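Local structure of peroxidase (Cellulomonas bogoriensis 69B4 = DSM 16987, 6QZO) at residues 38-43 against 304-309; 213-218 against 227-232. The protein binds heme b and, as a member of the DyP-type family, probably uses it to catalyse peroxidase reactions. All coordinates share one frame; numbering follows the deposited sequence.

Contact 1: residues 38-43 against 304-309; sequences AGIVTP and TFLRRA. With HEM (protoporphyrin IX containing Fe), chain I.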
loop_
_atom_site.group_PDB
_atom_site.type_symbol
_atom_site.label_atom_id
_atom_site.label_comp_id
_atom_site.label_asym_id
_atom_site.label_seq_id
_atom_site.Cartn_x
_atom_site.Cartn_y
_atom_site.Cartn_z
ATOM N N ALA A 38 13.535 14.493 -11.968
ATOM C CA ALA A 38 12.131 14.098 -12.217
ATOM C C ALA A 38 11.477 13.841 -10.857
ATOM O O ALA A 38 12.220 13.750 -9.857
ATOM C CB ALA A 38 12.093 12.881 -13.102
ATOM N N GLY A 39 10.148 13.750 -10.819
ATOM C CA GLY A 39 9.400 13.384 -9.603
ATOM C C GLY A 39 8.974 14.598 -8.816
ATOM O O GLY A 39 8.520 14.421 -7.676
ATOM N N ILE A 40 9.109 15.788 -9.416
ATOM C CA ILE A 40 8.741 17.095 -8.797
ATOM C C ILE A 40 7.628 17.731 -9.630
ATOM O O ILE A 40 6.501 17.848 -9.088
ATOM C CB ILE A 40 9.978 17.990 -8.628
ATOM C CG1 ILE A 40 11.035 17.286 -7.771
ATOM C CG2 ILE A 40 9.598 19.327 -8.034
ATOM C CD1 ILE A 40 12.428 17.878 -7.900
ATOM N N VAL A 41 7.906 18.091 -10.887
ATOM C CA VAL A 41 6.869 18.648 -11.808
ATOM C C VAL A 41 6.276 17.513 -12.644
ATOM O O VAL A 41 5.228 17.735 -13.272
ATOM C CB VAL A 41 7.426 19.803 -12.662
ATOM C CG1 VAL A 41 6.572 20.155 -13.865
ATOM C CG2 VAL A 41 7.607 21.019 -11.761
ATOM N N THR A 42 6.910 16.347 -12.644
ATOM C CA THR A 42 6.341 15.112 -13.245
ATOM C C THR A 42 4.923 14.931 -12.695
ATOM O O THR A 42 4.748 14.934 -11.467
ATOM C CB THR A 42 7.197 13.881 -12.914
ATOM O OG1 THR A 42 8.557 14.242 -13.185
ATOM C CG2 THR A 42 6.778 12.649 -13.699
ATOM N N PRO A 43 3.896 14.750 -13.558
ATOM C CA PRO A 43 2.534 14.510 -13.088
ATOM C C PRO A 43 2.573 13.383 -12.056
ATOM O O PRO A 43 3.224 12.356 -12.279
ATOM C CB PRO A 43 1.756 14.123 -14.361
ATOM C CG PRO A 43 2.549 14.712 -15.512
ATOM C CD PRO A 43 3.990 14.731 -15.031
ATOM N N THR A 304 3.874 30.645 -1.447
ATOM C CA THR A 304 3.250 29.560 -2.240
ATOM C C THR A 304 4.301 28.464 -2.437
ATOM O O THR A 304 5.502 28.738 -2.206
ATOM C CB THR A 304 2.673 30.124 -3.540
ATOM O OG1 THR A 304 1.885 29.126 -4.196
ATOM C CG2 THR A 304 3.746 30.620 -4.480
ATOM N N PHE A 305 3.878 27.261 -2.813
ATOM C CA PHE A 305 4.765 26.090 -2.994
ATOM C C PHE A 305 3.997 25.021 -3.774
ATOM O O PHE A 305 2.746 25.055 -3.780
ATOM C CB PHE A 305 5.265 25.581 -1.633
ATOM C CG PHE A 305 4.239 25.654 -0.535
ATOM C CD1 PHE A 305 3.276 24.667 -0.394
ATOM C CD2 PHE A 305 4.208 26.740 0.321
ATOM C CE1 PHE A 305 2.305 24.760 0.592
ATOM C CE2 PHE A 305 3.240 26.832 1.305
ATOM C CZ PHE A 305 2.294 25.839 1.441
ATOM N N LEU A 306 4.735 24.134 -4.444
ATOM C CA LEU A 306 4.166 22.976 -5.174
ATOM C C LEU A 306 3.822 21.889 -4.149
ATOM O O LEU A 306 4.747 21.186 -3.686
ATOM C CB LEU A 306 5.169 22.466 -6.210
ATOM C CG LEU A 306 4.662 21.336 -7.108
ATOM C CD1 LEU A 306 3.397 21.749 -7.860
ATOM C CD2 LEU A 306 5.749 20.871 -8.054
ATOM N N ARG A 307 2.545 21.775 -3.806
ATOM C CA ARG A 307 2.053 20.631 -3.005
ATOM C C ARG A 307 2.025 19.422 -3.939
ATOM O O ARG A 307 1.584 19.576 -5.094
ATOM C CB ARG A 307 0.679 20.935 -2.402
ATOM C CG ARG A 307 0.731 22.017 -1.343
ATOM C CD ARG A 307 -0.658 22.382 -0.858
ATOM N NE ARG A 307 -1.431 23.031 -1.900
ATOM C CZ ARG A 307 -2.724 22.859 -2.141
ATOM N NH1 ARG A 307 -3.451 22.019 -1.430
ATOM N NH2 ARG A 307 -3.313 23.553 -3.103
ATOM N N ARG A 308 2.509 18.284 -3.442
ATOM C CA ARG A 308 2.545 17.010 -4.193
ATOM C C ARG A 308 2.214 15.895 -3.205
ATOM O O ARG A 308 3.067 15.006 -2.992
ATOM C CB ARG A 308 3.912 16.870 -4.871
ATOM C CG ARG A 308 3.863 16.039 -6.144
ATOM C CD ARG A 308 5.213 15.994 -6.789
ATOM N NE ARG A 308 5.294 15.159 -7.967
ATOM C CZ ARG A 308 5.406 13.849 -7.968
ATOM N NH1 ARG A 308 5.265 13.160 -6.853
ATOM N NH2 ARG A 308 5.677 13.216 -9.096
ATOM N N ALA A 309 1.029 15.989 -2.594
ATOM C CA ALA A 309 0.615 15.167 -1.436
ATOM C C ALA A 309 0.044 13.804 -1.889
ATOM O O ALA A 309 -0.425 13.661 -3.045
ATOM C CB ALA A 309 -0.370 15.929 -0.585
HETATM C CHA HEM I . -5.612 23.886 0.167
HETATM C CHB HEM I . -6.562 19.921 2.724
HETATM C CHC HEM I . -2.590 20.687 5.364
HETATM C CHD HEM I . -1.420 24.416 2.541
HETATM C C1A HEM I . -6.217 22.763 0.661
HETATM C C2A HEM I . -7.500 22.294 0.254
HETATM C C3A HEM I . -7.768 21.185 0.989
HETATM C C4A HEM I . -6.648 20.952 1.818
HETATM C CMA HEM I . -9.016 20.325 0.939
HETATM C CAA HEM I . -8.431 22.938 -0.759
HETATM C CBA HEM I . -8.211 22.455 -2.192
HETATM C CGA HEM I . -6.930 23.019 -2.715
HETATM O O1A HEM I . -5.892 22.313 -2.579
HETATM O O2A HEM I . -6.917 24.163 -3.250
HETATM C C1B HEM I . -5.546 19.814 3.665
HETATM C C2B HEM I . -5.524 18.769 4.628
HETATM C C3B HEM I . -4.402 18.975 5.393
HETATM C C4B HEM I . -3.772 20.184 4.845
HETATM C CMB HEM I . -6.545 17.641 4.756
HETATM C CAB HEM I . -3.818 18.174 6.487
HETATM C CBB HEM I . -4.201 16.932 6.782
HETATM C C1C HEM I . -1.908 21.757 4.831
HETATM C C2C HEM I . -0.706 22.246 5.340
HETATM C C3C HEM I . -0.335 23.320 4.566
HETATM C C4C HEM I . -1.356 23.476 3.546
HETATM C CMC HEM I . 0.089 21.754 6.519
HETATM C CAC HEM I . 0.940 23.988 4.938
HETATM C CBC HEM I . 1.477 25.011 4.332
HETATM C C1D HEM I . -2.507 24.561 1.656
HETATM C C2D HEM I . -2.544 25.609 0.619
HETATM C C3D HEM I . -3.715 25.476 -0.028
HETATM C C4D HEM I . -4.379 24.331 0.618
HETATM C CMD HEM I . -1.525 26.692 0.305
HETATM C CAD HEM I . -4.222 26.342 -1.188
HETATM C CBD HEM I . -5.019 27.552 -0.659
HETATM C CGD HEM I . -5.530 28.521 -1.720
HETATM O O1D HEM I . -4.768 29.371 -2.227
HETATM O O2D HEM I . -6.739 28.515 -2.088
HETATM N NA HEM I . -5.711 21.931 1.616
HETATM N NB HEM I . -4.502 20.626 3.832
HETATM N NC HEM I . -2.304 22.499 3.759
HETATM N ND HEM I . -3.630 23.830 1.605
HETATM FE FE HEM I . -4.090 22.344 2.681
#

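Contact 2: residues 213-218 against 227-232; sequences DLLWHR and GGTSMV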
loop_
_atom_site.group_PDB
_atom_site.type_symbol
_atom_site.label_atom_id
_atom_site.label_comp_id
_atom_site.label_asym_id
_atom_site.label_seq_id
_atom_site.Cartn_x
_atom_site.Cartn_y
_atom_site.Cartn_z
ATOM N N ASP A 213 10.400 30.562 -10.824
ATOM C CA ASP A 213 11.362 31.170 -9.863
ATOM C C ASP A 213 10.933 30.880 -8.414
ATOM O O ASP A 213 11.781 31.068 -7.511
ATOM C CB ASP A 213 11.509 32.675 -10.104
ATOM C CG ASP A 213 10.232 33.456 -9.854
ATOM O OD1 ASP A 213 9.227 33.198 -10.567
ATOM O OD2 ASP A 213 10.239 34.300 -8.931
ATOM N N LEU A 214 9.679 30.466 -8.189
ATOM C CA LEU A 214 9.148 30.160 -6.834
ATOM C C LEU A 214 9.345 28.680 -6.483
ATOM O O LEU A 214 9.057 28.319 -5.330
ATOM C CB LEU A 214 7.664 30.541 -6.774
ATOM C CG LEU A 214 7.354 32.018 -7.002
ATOM C CD1 LEU A 214 5.865 32.305 -6.823
ATOM C CD2 LEU A 214 8.173 32.902 -6.069
ATOM N N LEU A 215 9.828 27.868 -7.422
ATOM C CA LEU A 215 10.089 26.422 -7.226
ATOM C C LEU A 215 11.588 26.138 -7.322
ATOM O O LEU A 215 12.143 25.462 -6.423
ATOM C CB LEU A 215 9.326 25.649 -8.308
ATOM C CG LEU A 215 9.575 24.142 -8.342
ATOM C CD1 LEU A 215 9.165 23.528 -7.021
ATOM C CD2 LEU A 215 8.841 23.496 -9.504
ATOM N N TRP A 216 12.202 26.610 -8.403
ATOM C CA TRP A 216 13.571 26.239 -8.847
ATOM C C TRP A 216 14.578 27.301 -8.387
ATOM O O TRP A 216 14.315 28.499 -8.610
ATOM C CB TRP A 216 13.592 26.092 -10.367
ATOM C CG TRP A 216 12.687 25.040 -10.940
ATOM C CD1 TRP A 216 11.789 25.216 -11.953
ATOM C CD2 TRP A 216 12.634 23.640 -10.598
ATOM N NE1 TRP A 216 11.183 24.030 -12.263
ATOM C CE2 TRP A 216 11.682 23.045 -11.453
ATOM C CE3 TRP A 216 13.297 22.828 -9.671
ATOM C CZ2 TRP A 216 11.368 21.684 -11.391
ATOM C CZ3 TRP A 216 12.999 21.483 -9.616
ATOM C CH2 TRP A 216 12.037 20.921 -10.459
ATOM N N HIS A 217 15.677 26.864 -7.767
ATOM C CA HIS A 217 16.876 27.689 -7.464
ATOM C C HIS A 217 17.615 27.924 -8.785
ATOM O O HIS A 217 17.852 26.936 -9.511
ATOM C CB HIS A 217 17.728 26.968 -6.411
ATOM C CG HIS A 217 18.802 27.784 -5.777
ATOM N ND1 HIS A 217 20.086 27.884 -6.308
ATOM C CD2 HIS A 217 18.804 28.478 -4.618
ATOM C CE1 HIS A 217 20.829 28.620 -5.503
ATOM N NE2 HIS A 217 20.064 29.015 -4.460
ATOM N N ARG A 218 17.935 29.183 -9.118
ATOM C CA ARG A 218 18.663 29.523 -10.368
ATOM C C ARG A 218 20.045 30.096 -10.029
ATOM O O ARG A 218 21.001 29.298 -9.959
ATOM C CB ARG A 218 17.811 30.460 -11.224
ATOM C CG ARG A 218 16.754 29.751 -12.060
ATOM C CD ARG A 218 16.083 30.710 -13.036
ATOM N NE ARG A 218 16.886 31.043 -14.219
ATOM C CZ ARG A 218 16.946 30.332 -15.348
ATOM N NH1 ARG A 218 16.263 29.210 -15.489
ATOM N NH2 ARG A 218 17.685 30.755 -16.361
ATOM N N GLY A 227 19.079 24.508 -10.568
ATOM C CA GLY A 227 18.152 23.491 -11.100
ATOM C C GLY A 227 17.472 22.706 -9.976
ATOM O O GLY A 227 16.628 21.817 -10.276
ATOM N N GLY A 228 17.830 23.015 -8.728
ATOM C CA GLY A 228 17.384 22.286 -7.532
ATOM C C GLY A 228 16.278 23.036 -6.811
ATOM O O GLY A 228 15.739 24.026 -7.354
ATOM N N THR A 229 15.949 22.581 -5.611
ATOM C CA THR A 229 14.778 23.066 -4.854
ATOM C C THR A 229 14.936 22.597 -3.408
ATOM O O THR A 229 15.987 22.012 -3.078
ATOM C CB THR A 229 13.476 22.590 -5.527
ATOM O OG1 THR A 229 12.348 23.240 -4.928
ATOM C CG2 THR A 229 13.297 21.088 -5.454
ATOM N N SER A 230 13.938 22.902 -2.588
ATOM C CA SER A 230 13.811 22.417 -1.198
ATOM C C SER A 230 12.570 21.538 -1.130
ATOM O O SER A 230 11.649 21.761 -1.931
ATOM C CB SER A 230 13.738 23.554 -0.228
ATOM O OG SER A 230 12.502 24.227 -0.336
ATOM N N MET A 231 12.594 20.562 -0.236
ATOM C CA MET A 231 11.514 19.575 -0.038
ATOM C C MET A 231 11.136 19.576 1.441
ATOM O O MET A 231 12.043 19.478 2.272
ATOM C CB MET A 231 11.985 18.184 -0.453
ATOM C CG MET A 231 11.030 17.074 -0.058
ATOM S SD MET A 231 11.734 15.497 -0.627
ATOM C CE MET A 231 10.707 14.360 0.284
ATOM N N VAL A 232 9.842 19.721 1.723
ATOM C CA VAL A 232 9.244 19.534 3.077
ATOM C C VAL A 232 8.383 18.273 3.027
ATOM O O VAL A 232 7.602 18.140 2.076
ATOM C CB VAL A 232 8.410 20.753 3.493
ATOM C CG1 VAL A 232 7.558 20.461 4.716
ATOM C CG2 VAL A 232 9.285 21.970 3.718
#

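Contact 1: residues 38-43 against 304-309
Two ferredoxin-like domains make up the DyP-type peroxidase fold, and here a loop leading into the N-terminal sheet (38-43) meets the edge strand of the C-terminal sheet at 304-309. Alternation along that strand divides the labour: L306 and R308 face the loop, whereas R307 turns to the heme. Packing is tightest at R308. With CG anti to the backbone N (chi1 -152°) and the chain extended from CG to NE, its guanidinium reaches into a curl of loop carbonyls. G39 O lies 3.1 Å above the guanidinium plane, over its centre, an approach that hydrogen bonding does not explain but the positive charge probably favours. NH2 donates to T42 O at 3.1 Å, the bond bent to 144° and arriving above the carbonyl plane. The curl is itself held by G39 N donating to T42 OG1 (2.9 Å), almost straight at 176°. Q146 NE2, from strand 143-149, hydrogen-bonds G39 O, while the guanidinium of R308 only lies against it. The loose side is exposed V41, whose CG2 touches L306 CD2 at 4.1 Å, the side chains crossing at about a right angle. L306 CD2 is also 3.3 Å from I40 O, and L306 crosses I40 CG2 obliquely. On the heme side, R307 is paired with E201 and seen to bind heme, consistent with the distal arginine of the family. Heme C3D sits over one face of its guanidinium, while NH1 and NH2 both donate to propionate O1A, at 2.7 Å from NH1 and 2.9 Å from NH2.

Contact 2: residues 213-218 against 227-232
A G1 beta bulge lies at the entry to strand 229-238, an inner strand of the C-terminal antiparallel sheet, where 215-217 passes antiparallel to 227-229. Two backbone bonds made by H217 define it. G227 N donates to H217 O at 2.9 Å, nearly along the C=O axis, and H217 N donates to G228 O, also at 2.9 Å, with a nearly straight N-H...O angle of 167°. Thus one residue on the loop side faces two on the other. G228 O receives a second, weaker approach from W216 CA, a CA-H...O contact of 3.4 Å. One residue further along, T229 adds a side-chain bond on this side: OG1, anti to its own backbone N, donates to L215 O at 2.7 Å and lies in the plane of that carbonyl. This rotamer puts CG2 in the crowded position, directed at W216 CZ3 (4.2 Å). The indole is framed by both segments. G228 O lies at its edge, in plane, while L215 CD2 rests 3.4 Å above one face, offset toward the rim. G227 O approaches CE3 of W216 obliquely at 3.5 Å and is bonded by H36, whose ring stacks on W216, so the same histidine fixes both the carbonyl and the indole. All six touching residues are buried, so these hydrogen bonds lie away from bulk water. Phi/psi of 82°/-2° at G227, a conformation that favours glycine, and the two H217 bonds are the signature of a G1 bulge.

How the contacts relate
From the N terminus, the chain first passes 38-43, just ahead of strand 47-55, then builds the N-terminal sheet before reaching 213-218. Eight residues separate this segment from 227-232, so contact 2 closes a short local loop; contact 1 closes only when the chain arrives at 304-309, with 260 residues between the two segments. Contact 2 is therefore nested inside contact 1. Their centres are 11 Å apart, and they touch directly: V41 CG2 meets L215 CD2 at 3.6 Å, and I40 CG2 packs on W216 CH2 at 3.8 Å. Contact 1 joins the two domains, contact 2 is internal to the C-terminal one, and both reach its sheet, at edge strand 306-314 and inner strand 229-238.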